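Local coordinates for protein 6-phospho-alpha-glucosidase (Merdibacter massiliensis, PDB 6VC6) that probably hydrolyses the glycosidic bond of 6-phosphorylated alpha-glucosides, working as a family 4 glycosidase with bound NAD and a manganese ion, at residues 121-126 with 149-154; 125-130 with 397-402; 391-396 with 410-415; 424-429 with 435-440. All blocks are in the same frame, centred on the assembly; numbering follows the deposited sequence.

Interaction 1: residues 121-126 with 149-154; sequences RSCVDM and AAIVAE. With NAD (nicotinamide-adenine-dinucleotide), chain G.
The hydroxyl OG of S122 is gripped by two backbone carbonyls, those of Y118 one turn earlier and N147 just ahead of helix 149-159, while CB of the same residue rests on V152 CG2 at 3.8 Å. This polar grip ties helix 113-136 to the start of its neighbour, and the rest of the contact is apolar. V152 divides its two methyls between partners: CG1, set anti to the backbone N (chi1 171°), meets M126 CG at 4.0 Å, and CG2 is the one left for S122. The selenomethionine M126 is bent at both chi2 and chi3, which curls its end back so that CE also comes within 4.2 Å of V152 CG1; the two side chains cross at about a right angle. Beside them, C123 SG lies 3.8 Å from I151 CG2. The axes of the two short segments approach to 9.3 Å at 45°. These helices pack together beside the parallel strands of the Rossmann-like domain, and M126 and V152 both touch N144 on strand 141-144. One residue before M126, D125 turns to the cofactor instead: NAD N6A donates to D125 OD2 over 3.0 Å. The chemistry is thus divided along one helix: apolar side chains and one hydroxyl hold it to the next helix, and a carboxylate can recognise the adenine amino group of NAD.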
# COMPACT_ATOMS: atom_id res chain seq x y z
N ARG A 121 1.32 -3.04 14.66
CA ARG A 121 0.39 -4.16 14.52
C ARG A 121 0.73 -5.01 13.31
O ARG A 121 0.66 -6.24 13.37
CB ARG A 121 -1.05 -3.64 14.42
CG ARG A 121 -1.60 -3.04 15.70
CD ARG A 121 -3.11 -2.93 15.65
NE ARG A 121 -3.57 -2.14 14.50
CZ ARG A 121 -3.60 -0.81 14.47
NH1 ARG A 121 -3.20 -0.11 15.53
NH2 ARG A 121 -4.03 -0.18 13.39
N SER A 122 1.11 -4.37 12.20
CA SER A 122 1.42 -5.12 10.99
C SER A 122 2.71 -5.90 11.13
O SER A 122 2.82 -7.02 10.61
CB SER A 122 1.49 -4.16 9.79
OG SER A 122 0.21 -3.62 9.51
N CYS A 123 3.71 -5.34 11.82
CA CYS A 123 4.96 -6.07 12.04
C CYS A 123 4.72 -7.41 12.72
O CYS A 123 5.29 -8.43 12.32
CB CYS A 123 5.92 -5.22 12.87
SG CYS A 123 6.68 -3.84 11.99
N VAL A 124 3.86 -7.42 13.74
CA VAL A 124 3.59 -8.66 14.47
C VAL A 124 2.87 -9.66 13.58
O VAL A 124 3.25 -10.83 13.49
CB VAL A 124 2.78 -8.35 15.74
CG1 VAL A 124 2.29 -9.64 16.39
CG2 VAL A 124 3.61 -7.53 16.71
N ASP A 125 1.82 -9.21 12.88
CA ASP A 125 0.97 -10.13 12.13
C ASP A 125 1.58 -10.54 10.79
O ASP A 125 1.34 -11.66 10.33
CB ASP A 125 -0.41 -9.52 11.92
CG ASP A 125 -1.29 -9.61 13.15
OD1 ASP A 125 -0.75 -9.86 14.25
OD2 ASP A 125 -2.52 -9.44 13.02
N MSE A 126 2.33 -9.65 10.15
CA MSE A 126 2.97 -9.99 8.89
C MSE A 126 4.07 -11.01 9.06
O MSE A 126 4.13 -11.95 8.28
CB MSE A 126 3.52 -8.77 8.17
CG MSE A 126 2.49 -7.90 7.47
SE MSE A 126 1.59 -8.76 5.96
CE MSE A 126 3.12 -9.16 4.84
N ALA A 149 3.22 -0.03 4.11
CA ALA A 149 4.19 -0.74 3.29
C ALA A 149 5.63 -0.43 3.64
O ALA A 149 6.47 -1.31 3.64
CB ALA A 149 3.92 -0.50 1.82
N ALA A 150 5.94 0.83 3.92
CA ALA A 150 7.31 1.20 4.24
C ALA A 150 7.81 0.53 5.50
O ALA A 150 8.94 0.08 5.57
CB ALA A 150 7.44 2.71 4.36
N ILE A 151 6.95 0.45 6.51
CA ILE A 151 7.35 -0.17 7.77
C ILE A 151 7.39 -1.68 7.64
O ILE A 151 8.29 -2.34 8.17
CB ILE A 151 6.40 0.27 8.90
CG1 ILE A 151 6.51 1.78 9.13
CG2 ILE A 151 6.69 -0.49 10.19
CD1 ILE A 151 5.36 2.37 9.92
N VAL A 152 6.44 -2.26 6.91
CA VAL A 152 6.40 -3.71 6.74
C VAL A 152 7.63 -4.19 5.97
O VAL A 152 8.25 -5.20 6.33
CB VAL A 152 5.10 -4.14 6.04
CG1 VAL A 152 5.16 -5.62 5.66
CG2 VAL A 152 3.90 -3.87 6.93
N ALA A 153 8.01 -3.47 4.91
CA ALA A 153 9.17 -3.87 4.13
C ALA A 153 10.45 -3.83 4.96
O ALA A 153 11.32 -4.69 4.80
CB ALA A 153 9.31 -2.97 2.89
N GLU A 154 10.57 -2.84 5.84
CA GLU A 154 11.76 -2.75 6.68
C GLU A 154 11.82 -3.90 7.68
O GLU A 154 12.89 -4.48 7.91
CB GLU A 154 11.79 -1.40 7.41
CG GLU A 154 12.78 -1.32 8.56
CD GLU A 154 14.23 -1.36 8.10
OE1 GLU A 154 14.49 -1.15 6.90
OE2 GLU A 154 15.11 -1.61 8.95
PA NAD G . -10.37 -4.59 5.62
O1A NAD G . -11.63 -4.42 4.81
O2A NAD G . -10.42 -4.50 7.12
O5B NAD G . -9.70 -6.00 5.22
C5B NAD G . -8.69 -6.58 6.05
C4B NAD G . -8.90 -8.08 6.11
O4B NAD G . -7.69 -8.72 6.55
C3B NAD G . -9.99 -8.43 7.11
O3B NAD G . -10.94 -9.30 6.50
C2B NAD G . -9.28 -9.17 8.23
O2B NAD G . -10.08 -10.26 8.70
C1B NAD G . -8.01 -9.67 7.56
N9A NAD G . -6.90 -9.83 8.53
C8A NAD G . -6.57 -8.98 9.52
N7A NAD G . -5.50 -9.44 10.22
C5A NAD G . -5.14 -10.62 9.68
C6A NAD G . -4.10 -11.65 9.92
N6A NAD G . -3.20 -11.50 10.92
N1A NAD G . -4.08 -12.73 9.12
C2A NAD G . -4.97 -12.89 8.12
N3A NAD G . -5.94 -12.00 7.84
C4A NAD G . -6.07 -10.87 8.57
O3 NAD G . -9.26 -3.55 5.09
PN NAD G . -9.29 -2.92 3.61
O1N NAD G . -9.78 -1.49 3.72
O2N NAD G . -9.96 -3.89 2.66
O5D NAD G . -7.72 -2.89 3.29
C5D NAD G . -7.05 -4.08 2.88
C4D NAD G . -5.55 -3.84 2.97
O4D NAD G . -5.04 -3.42 1.70
C3D NAD G . -5.25 -2.73 3.96
O3D NAD G . -4.18 -3.15 4.82
C2D NAD G . -4.76 -1.58 3.11
O2D NAD G . -3.76 -0.81 3.80
C1D NAD G . -4.17 -2.31 1.92
N1N NAD G . -4.06 -1.46 0.74
C2N NAD G . -2.82 -1.17 0.32
C3N NAD G . -2.61 -0.37 -0.79
C7N NAD G . -1.20 -0.08 -1.21
O7N NAD G . -0.99 0.80 -2.03
N7N NAD G . -0.22 -0.80 -0.67
C4N NAD G . -3.70 0.13 -1.48
C5N NAD G . -4.98 -0.17 -1.02
C6N NAD G . -5.14 -0.98 0.10

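Interaction 2: residues 125-130 with 397-402; sequences DMIESI and AYYEHS. With NAD (nicotinamide-adenine-dinucleotide), chain G.
I127 meets Y398 and Y399 where helix 113-136 of the Rossmann-like NAD-binding domain faces the end of helix 378-400 from the C-terminal part of the family 4 fold. The isoleucine puts CG1 beside its backbone N and then runs on extended (chi2 174°), which carries CD1 furthest toward the tyrosines. There CD1 lies 3.4 Å from Y398 OH and 3.5 Å from Y398 CE2, and it also comes to 3.8 Å from Y399 OH. I127 and Y398 approach from opposite directions, so their ends meet between the helices while the closest CA atoms stay 11.2 Å apart. The two tyrosines, adjacent in sequence, both reach this methyl, their hydroxyls from directions roughly at right angles, and their first torsions differ: Y398 swings CG opposite its backbone N (chi1 162°), whereas Y399 keeps CG next to its own (chi1 -84°). Y398 CD2 stands 3.7 Å above one face of the Y399 ring, toward its rim, while Y399 CE2 lies at the edge of the Y398 ring, in its plane. The hydroxyl of Y399 is held by E159 OE1 and the carbonyl of A155, which fixes that ring against helix 149-159. The helix runs to E400; H401, with positive phi, is the first residue to leave it. On the I127 side, the branch methyl CG2 completes the contact, 4.0 Å from Y398 OH.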
# COMPACT_ATOMS: atom_id res chain seq x y z
N ASP A 125 1.82 -9.21 12.88
CA ASP A 125 0.97 -10.13 12.13
C ASP A 125 1.58 -10.54 10.79
O ASP A 125 1.34 -11.66 10.33
CB ASP A 125 -0.41 -9.52 11.92
CG ASP A 125 -1.29 -9.61 13.15
OD1 ASP A 125 -0.75 -9.86 14.25
OD2 ASP A 125 -2.52 -9.44 13.02
N MSE A 126 2.33 -9.65 10.15
CA MSE A 126 2.97 -9.99 8.89
C MSE A 126 4.07 -11.01 9.06
O MSE A 126 4.13 -11.95 8.28
CB MSE A 126 3.52 -8.77 8.17
CG MSE A 126 2.49 -7.90 7.47
SE MSE A 126 1.59 -8.76 5.96
CE MSE A 126 3.12 -9.16 4.84
N ILE A 127 4.94 -10.85 10.05
CA ILE A 127 6.02 -11.79 10.30
C ILE A 127 5.47 -13.15 10.72
O ILE A 127 5.98 -14.20 10.32
CB ILE A 127 6.99 -11.21 11.36
CG1 ILE A 127 7.80 -10.07 10.74
CG2 ILE A 127 7.91 -12.30 11.91
CD1 ILE A 127 8.67 -9.34 11.73
N GLU A 128 4.39 -13.15 11.52
CA GLU A 128 3.75 -14.40 11.89
C GLU A 128 3.15 -15.10 10.68
O GLU A 128 3.20 -16.33 10.57
CB GLU A 128 2.68 -14.14 12.95
CG GLU A 128 2.04 -15.40 13.52
CD GLU A 128 0.77 -15.10 14.30
OE1 GLU A 128 -0.13 -14.42 13.75
OE2 GLU A 128 0.67 -15.54 15.46
N SER A 129 2.58 -14.33 9.75
CA SER A 129 1.91 -14.93 8.60
C SER A 129 2.91 -15.48 7.59
O SER A 129 2.70 -16.57 7.03
CB SER A 129 1.00 -13.90 7.93
OG SER A 129 0.35 -14.46 6.81
N ILE A 130 4.01 -14.76 7.34
CA ILE A 130 5.00 -15.23 6.38
C ILE A 130 5.65 -16.52 6.87
O ILE A 130 5.93 -17.43 6.08
CB ILE A 130 6.04 -14.13 6.10
CG1 ILE A 130 5.36 -12.85 5.60
CG2 ILE A 130 7.08 -14.63 5.09
CD1 ILE A 130 5.28 -12.72 4.10
N ALA A 397 12.09 -0.86 17.91
CA ALA A 397 11.30 -1.09 19.11
C ALA A 397 10.58 -2.43 19.05
O ALA A 397 10.37 -3.07 20.09
CB ALA A 397 10.30 0.05 19.30
N TYR A 398 10.18 -2.87 17.86
CA TYR A 398 9.53 -4.17 17.72
C TYR A 398 10.50 -5.30 18.06
O TYR A 398 10.14 -6.23 18.79
CB TYR A 398 8.99 -4.34 16.30
CG TYR A 398 8.69 -5.78 15.94
CD1 TYR A 398 7.53 -6.40 16.39
CD2 TYR A 398 9.57 -6.51 15.15
CE1 TYR A 398 7.26 -7.71 16.07
CE2 TYR A 398 9.30 -7.83 14.83
CZ TYR A 398 8.14 -8.42 15.29
OH TYR A 398 7.87 -9.73 14.96
N TYR A 399 11.73 -5.22 17.55
CA TYR A 399 12.69 -6.30 17.75
C TYR A 399 13.30 -6.28 19.15
O TYR A 399 13.60 -7.34 19.70
CB TYR A 399 13.79 -6.23 16.70
CG TYR A 399 13.44 -6.90 15.39
CD1 TYR A 399 13.44 -8.28 15.28
CD2 TYR A 399 13.11 -6.15 14.27
CE1 TYR A 399 13.12 -8.90 14.09
CE2 TYR A 399 12.79 -6.75 13.08
CZ TYR A 399 12.80 -8.13 12.99
OH TYR A 399 12.47 -8.74 11.80
N GLU A 400 13.48 -5.10 19.73
CA GLU A 400 14.15 -4.96 21.01
C GLU A 400 13.19 -4.85 22.19
O GLU A 400 13.65 -4.80 23.34
CB GLU A 400 15.08 -3.74 21.00
CG GLU A 400 16.24 -3.85 20.03
CD GLU A 400 17.04 -2.57 19.93
OE1 GLU A 400 17.53 -2.26 18.82
OE2 GLU A 400 17.18 -1.87 20.95
N HIS A 401 11.88 -4.81 21.93
CA HIS A 401 10.89 -4.59 22.98
C HIS A 401 11.21 -3.32 23.77
O HIS A 401 11.15 -3.30 25.01
CB HIS A 401 10.77 -5.80 23.91
CG HIS A 401 10.35 -7.06 23.23
ND1 HIS A 401 9.28 -7.11 22.36
CD2 HIS A 401 10.85 -8.32 23.29
CE1 HIS A 401 9.14 -8.34 21.91
NE2 HIS A 401 10.08 -9.10 22.45
N SER A 402 11.55 -2.26 23.05
CA SER A 402 12.12 -1.05 23.64
C SER A 402 11.11 0.09 23.55
O SER A 402 10.81 0.57 22.45
CB SER A 402 13.43 -0.68 22.95
OG SER A 402 13.95 0.54 23.46
PA NAD G . -10.37 -4.59 5.62
O1A NAD G . -11.63 -4.42 4.81
O2A NAD G . -10.42 -4.50 7.12
O5B NAD G . -9.70 -6.00 5.22
C5B NAD G . -8.69 -6.58 6.05
C4B NAD G . -8.90 -8.08 6.11
O4B NAD G . -7.69 -8.72 6.55
C3B NAD G . -9.99 -8.43 7.11
O3B NAD G . -10.94 -9.30 6.50
C2B NAD G . -9.28 -9.17 8.23
O2B NAD G . -10.08 -10.26 8.70
C1B NAD G . -8.01 -9.67 7.56
N9A NAD G . -6.90 -9.83 8.53
C8A NAD G . -6.57 -8.98 9.52
N7A NAD G . -5.50 -9.44 10.22
C5A NAD G . -5.14 -10.62 9.68
C6A NAD G . -4.10 -11.65 9.92
N6A NAD G . -3.20 -11.50 10.92
N1A NAD G . -4.08 -12.73 9.12
C2A NAD G . -4.97 -12.89 8.12
N3A NAD G . -5.94 -12.00 7.84
C4A NAD G . -6.07 -10.87 8.57
O3 NAD G . -9.26 -3.55 5.09
PN NAD G . -9.29 -2.92 3.61
O1N NAD G . -9.78 -1.49 3.72
O2N NAD G . -9.96 -3.89 2.66
O5D NAD G . -7.72 -2.89 3.29
C5D NAD G . -7.05 -4.08 2.88
C4D NAD G . -5.55 -3.84 2.97
O4D NAD G . -5.04 -3.42 1.70
C3D NAD G . -5.25 -2.73 3.96
O3D NAD G . -4.18 -3.15 4.82
C2D NAD G . -4.76 -1.58 3.11
O2D NAD G . -3.76 -0.81 3.80
C1D NAD G . -4.17 -2.31 1.92
N1N NAD G . -4.06 -1.46 0.74
C2N NAD G . -2.82 -1.17 0.32
C3N NAD G . -2.61 -0.37 -0.79
C7N NAD G . -1.20 -0.08 -1.21
O7N NAD G . -0.99 0.80 -2.03
N7N NAD G . -0.22 -0.80 -0.67
C4N NAD G . -3.70 0.13 -1.48
C5N NAD G . -4.98 -0.17 -1.02
C6N NAD G . -5.14 -0.98 0.10

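Interaction 3: residues 391-396 with 410-415; sequences EKLLVD and FTLNRL
L393 and L394, consecutive on helix 378-400, meet L412 and F410 near the end of helix 403-412, which folds back along it as the second arm of a helical hairpin. Earlier in the segment the polar groups turn elsewhere: E391 OE2 bonds to Q387 NE2 on its own helix, and K392 NZ forms a salt bridge with E154 of helix 149-159. L393 is the first to touch, its CD1 lying 4.0 Å from L412 CD2. Here the side chains cross at about a right angle, L412 arriving with CG opposite its backbone N (chi1 178°) and L393 with CG beside its own. L394 follows, and its CD1 comes to 4.3 Å from F410 CE1, at the edge of the phenyl ring and near its plane. The same two residues have the closest backbones, with CA atoms 8.0 Å apart. D396 ends the segment by pairing with R158 and K405. Across the contact, N413 leaves the helix and its OD1 accepts from L415 N at 2.9 Å, with an N-H...O angle of 159°; this Asx turn shapes the chain just past the hairpin arm. The contact therefore rests on a few methyl and ring-edge touches alone, while the charges of K392 and D396 are paired with helix 149-159 and with K405 at the start of the other arm.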
# COMPACT_ATOMS: atom_id res chain seq x y z
N GLU A 391 11.22 5.29 10.68
CA GLU A 391 10.71 3.95 10.41
C GLU A 391 11.64 2.88 10.96
O GLU A 391 11.18 1.89 11.54
CB GLU A 391 10.50 3.76 8.91
CG GLU A 391 9.55 4.77 8.28
CD GLU A 391 9.48 4.63 6.77
OE1 GLU A 391 10.31 3.89 6.20
OE2 GLU A 391 8.60 5.26 6.15
N LYS A 392 12.95 3.06 10.79
CA LYS A 392 13.90 2.06 11.28
C LYS A 392 13.96 2.03 12.80
O LYS A 392 14.21 0.97 13.39
CB LYS A 392 15.28 2.32 10.69
CG LYS A 392 15.41 1.91 9.23
CD LYS A 392 16.73 2.35 8.64
CE LYS A 392 16.94 1.77 7.25
NZ LYS A 392 17.02 0.28 7.27
N LEU A 393 13.74 3.18 13.45
CA LEU A 393 13.66 3.18 14.91
C LEU A 393 12.40 2.50 15.40
O LEU A 393 12.40 1.92 16.50
CB LEU A 393 13.73 4.62 15.43
CG LEU A 393 15.09 5.32 15.35
CD1 LEU A 393 14.92 6.83 15.46
CD2 LEU A 393 16.03 4.80 16.42
N LEU A 394 11.32 2.53 14.62
CA LEU A 394 10.08 1.91 15.05
C LEU A 394 10.20 0.39 15.07
O LEU A 394 9.86 -0.26 16.07
CB LEU A 394 8.93 2.33 14.13
CG LEU A 394 7.56 1.80 14.54
CD1 LEU A 394 7.08 2.46 15.83
CD2 LEU A 394 6.54 1.99 13.43
N VAL A 395 10.69 -0.21 13.98
CA VAL A 395 10.89 -1.65 13.96
C VAL A 395 12.05 -2.05 14.86
O VAL A 395 12.17 -3.23 15.23
CB VAL A 395 11.09 -2.17 12.53
CG1 VAL A 395 10.07 -1.54 11.59
CG2 VAL A 395 12.50 -1.88 12.06
N ASP A 396 12.92 -1.10 15.23
CA ASP A 396 13.87 -1.35 16.31
C ASP A 396 13.14 -1.64 17.61
O ASP A 396 13.51 -2.56 18.35
CB ASP A 396 14.80 -0.16 16.48
CG ASP A 396 16.05 -0.26 15.63
OD1 ASP A 396 16.19 -1.25 14.89
OD2 ASP A 396 16.90 0.66 15.71
N PHE A 410 8.75 8.17 17.45
CA PHE A 410 7.65 9.13 17.47
C PHE A 410 8.17 10.57 17.48
O PHE A 410 7.65 11.42 16.74
CB PHE A 410 6.76 8.88 18.69
CG PHE A 410 5.69 7.84 18.47
CD1 PHE A 410 6.02 6.58 18.00
CD2 PHE A 410 4.37 8.13 18.75
CE1 PHE A 410 5.04 5.63 17.81
CE2 PHE A 410 3.38 7.18 18.55
CZ PHE A 410 3.72 5.92 18.08
N THR A 411 9.18 10.85 18.30
CA THR A 411 9.71 12.20 18.40
C THR A 411 10.31 12.67 17.08
O THR A 411 10.08 13.81 16.64
CB THR A 411 10.76 12.28 19.51
OG1 THR A 411 10.15 11.98 20.77
CG2 THR A 411 11.39 13.67 19.57
N LEU A 412 11.08 11.80 16.42
CA LEU A 412 11.77 12.20 15.19
C LEU A 412 10.80 12.44 14.04
O LEU A 412 11.07 13.29 13.19
CB LEU A 412 12.79 11.13 14.81
CG LEU A 412 13.60 11.33 13.53
CD1 LEU A 412 14.31 12.67 13.53
CD2 LEU A 412 14.59 10.19 13.35
N ASN A 413 9.68 11.72 14.01
CA ASN A 413 8.78 11.78 12.87
C ASN A 413 8.27 13.21 12.64
O ASN A 413 8.02 13.96 13.59
CB ASN A 413 7.60 10.83 13.08
CG ASN A 413 6.75 10.68 11.83
OD1 ASN A 413 5.93 11.54 11.51
ND2 ASN A 413 6.94 9.57 11.12
N ARG A 414 8.12 13.56 11.36
CA ARG A 414 7.78 14.93 11.00
C ARG A 414 6.37 15.31 11.44
O ARG A 414 6.11 16.48 11.74
CB ARG A 414 7.92 15.11 9.49
CG ARG A 414 8.41 16.48 9.07
CD ARG A 414 8.62 16.56 7.57
NE ARG A 414 8.54 17.94 7.09
CZ ARG A 414 9.51 18.83 7.21
NH1 ARG A 414 10.66 18.50 7.80
NH2 ARG A 414 9.35 20.06 6.74
N LEU A 415 5.45 14.35 11.48
CA LEU A 415 4.06 14.63 11.81
C LEU A 415 3.78 14.61 13.31
O LEU A 415 2.64 14.84 13.71
CB LEU A 415 3.14 13.64 11.09
CG LEU A 415 3.35 13.57 9.57
CD1 LEU A 415 2.30 12.69 8.91
CD2 LEU A 415 3.36 14.96 8.96

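Interaction 4: residues 424-429 with 435-440; sequences EILDAM and GMWPEL
W437, M429 and L426 carry this contact, in which the indole of the C-terminal tail lies against helix 419-432. M429 provides the closest approach through the first atom of its side chain: CB sits 3.4 Å from W437 CH2 and 3.8 Å from W437 CZ2. Its carbonyl carbon C stands over one face of the ring, 4.2 Å above the plane and displaced toward the rim. The rest of this selenomethionine bends at chi2 and chi3 and leads away, leaving the start of the residue to meet the tryptophan. L426, one turn earlier, comes instead to the edge of the indole, with CD1 near the ring plane, 3.8 Å from W437 CZ3 and 4.0 Å from W437 CH2. CG of L426 lies opposite the backbone N (chi1 175°), which swings CD1 round to the tail, where it is also 4.3 Å from L440 CD1. The six-membered half of the indole thus meets helix 419-432 on a face and at an edge, and its orientation is further set by the hydrogen bond of W437 NE1 to the carbonyl of A117. That bond reaches helix 113-136, whose L120 and R121 also touch the indole. M436 of the tail touches M92 of helix 89-102, and L440 lies on A406, so the tail is fitted among helices 89-102, 113-136, 403-412 and 419-432.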
# COMPACT_ATOMS: atom_id res chain seq x y z
N GLU A 424 3.07 11.47 25.05
CA GLU A 424 1.63 11.53 25.30
C GLU A 424 0.87 10.61 24.34
O GLU A 424 0.00 9.84 24.76
CB GLU A 424 1.14 12.97 25.18
CG GLU A 424 -0.36 13.15 25.41
CD GLU A 424 -0.79 14.60 25.29
OE1 GLU A 424 -0.08 15.38 24.62
OE2 GLU A 424 -1.84 14.95 25.86
N ILE A 425 1.20 10.69 23.05
CA ILE A 425 0.52 9.85 22.07
C ILE A 425 0.92 8.39 22.23
O ILE A 425 0.07 7.49 22.21
CB ILE A 425 0.79 10.36 20.64
CG1 ILE A 425 0.24 11.78 20.46
CG2 ILE A 425 0.19 9.42 19.61
CD1 ILE A 425 0.44 12.34 19.07
N LEU A 426 2.22 8.13 22.41
CA LEU A 426 2.70 6.75 22.53
C LEU A 426 2.04 6.03 23.69
O LEU A 426 1.66 4.86 23.57
CB LEU A 426 4.22 6.74 22.68
CG LEU A 426 4.90 5.39 22.94
CD1 LEU A 426 4.51 4.37 21.89
CD2 LEU A 426 6.41 5.56 22.99
N ASP A 427 1.89 6.71 24.83
CA ASP A 427 1.24 6.09 25.98
C ASP A 427 -0.22 5.78 25.68
O ASP A 427 -0.74 4.74 26.10
CB ASP A 427 1.35 7.00 27.20
CG ASP A 427 2.75 7.03 27.78
OD1 ASP A 427 3.60 6.24 27.32
OD2 ASP A 427 3.01 7.85 28.69
N ALA A 428 -0.90 6.66 24.94
CA ALA A 428 -2.29 6.41 24.57
C ALA A 428 -2.40 5.24 23.60
O ALA A 428 -3.38 4.49 23.65
CB ALA A 428 -2.91 7.66 23.97
N MSE A 429 -1.42 5.07 22.72
CA MSE A 429 -1.44 3.99 21.74
C MSE A 429 -1.19 2.63 22.40
O MSE A 429 -1.80 1.63 22.02
CB MSE A 429 -0.39 4.23 20.65
CG MSE A 429 -0.55 5.54 19.90
SE MSE A 429 -1.69 5.42 18.32
CE MSE A 429 -3.41 5.66 19.18
N GLY A 435 -3.20 -5.95 23.14
CA GLY A 435 -2.92 -7.30 22.72
C GLY A 435 -2.51 -7.44 21.27
O GLY A 435 -2.57 -8.54 20.71
N MSE A 436 -2.08 -6.35 20.65
CA MSE A 436 -1.76 -6.36 19.23
C MSE A 436 -0.36 -5.83 18.93
O MSE A 436 0.15 -5.99 17.82
CB MSE A 436 -2.79 -5.55 18.45
CG MSE A 436 -4.19 -6.15 18.49
SE MSE A 436 -5.59 -4.82 18.17
CE MSE A 436 -5.61 -3.98 19.92
N TRP A 437 0.25 -5.20 19.92
CA TRP A 437 1.59 -4.64 19.80
C TRP A 437 2.61 -5.58 20.43
O TRP A 437 2.26 -6.45 21.23
CB TRP A 437 1.66 -3.28 20.50
CG TRP A 437 1.34 -2.11 19.63
CD1 TRP A 437 0.65 -2.12 18.45
CD2 TRP A 437 1.69 -0.74 19.87
NE1 TRP A 437 0.55 -0.85 17.95
CE2 TRP A 437 1.18 0.02 18.80
CE3 TRP A 437 2.38 -0.09 20.89
CZ2 TRP A 437 1.35 1.40 18.72
CZ3 TRP A 437 2.55 1.28 20.81
CH2 TRP A 437 2.03 2.01 19.73
N PRO A 438 3.89 -5.43 20.08
CA PRO A 438 4.93 -6.05 20.90
C PRO A 438 5.05 -5.32 22.23
O PRO A 438 4.64 -4.16 22.37
CB PRO A 438 6.20 -5.88 20.06
CG PRO A 438 5.92 -4.67 19.23
CD PRO A 438 4.45 -4.72 18.92
N GLU A 439 5.61 -6.01 23.22
CA GLU A 439 5.85 -5.38 24.51
C GLU A 439 6.87 -4.26 24.35
O GLU A 439 7.84 -4.39 23.59
CB GLU A 439 6.33 -6.40 25.53
CG GLU A 439 5.53 -6.40 26.83
CD GLU A 439 6.18 -7.25 27.90
OE1 GLU A 439 7.27 -6.88 28.38
OE2 GLU A 439 5.62 -8.30 28.26
N LEU A 440 6.65 -3.16 25.05
CA LEU A 440 7.55 -2.00 25.02
C LEU A 440 7.98 -1.71 26.45
O LEU A 440 7.23 -1.10 27.22
CB LEU A 440 6.87 -0.80 24.37
CG LEU A 440 6.49 -0.93 22.89
CD1 LEU A 440 5.90 0.37 22.37
CD2 LEU A 440 7.69 -1.35 22.06

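How the interactions relate
Helix 113-136 joins interactions 1 and 2, which share D125 and M126 and lie 8 Å apart between centres; both include the aspartate that binds the adenine amino group of NAD. Interaction 3 uses the preceding turns of helix 378-400, which interaction 2 also uses, and is tied to interaction 1 by the salt bridge of E154 OE1 with K392 NZ, 2.9 Å. The tail of interaction 4 touches both of the first two: R121 CG meets W437 CD1 at 3.7 Å, and Y398 CD1 reaches P438 CG at the same distance, while its helix meets interaction 3, where F410 packs on I425. In interaction 1, the side chains of S122 and V152 lie about 11 Å from the bound sugar phosphate and the manganese ion, respectively.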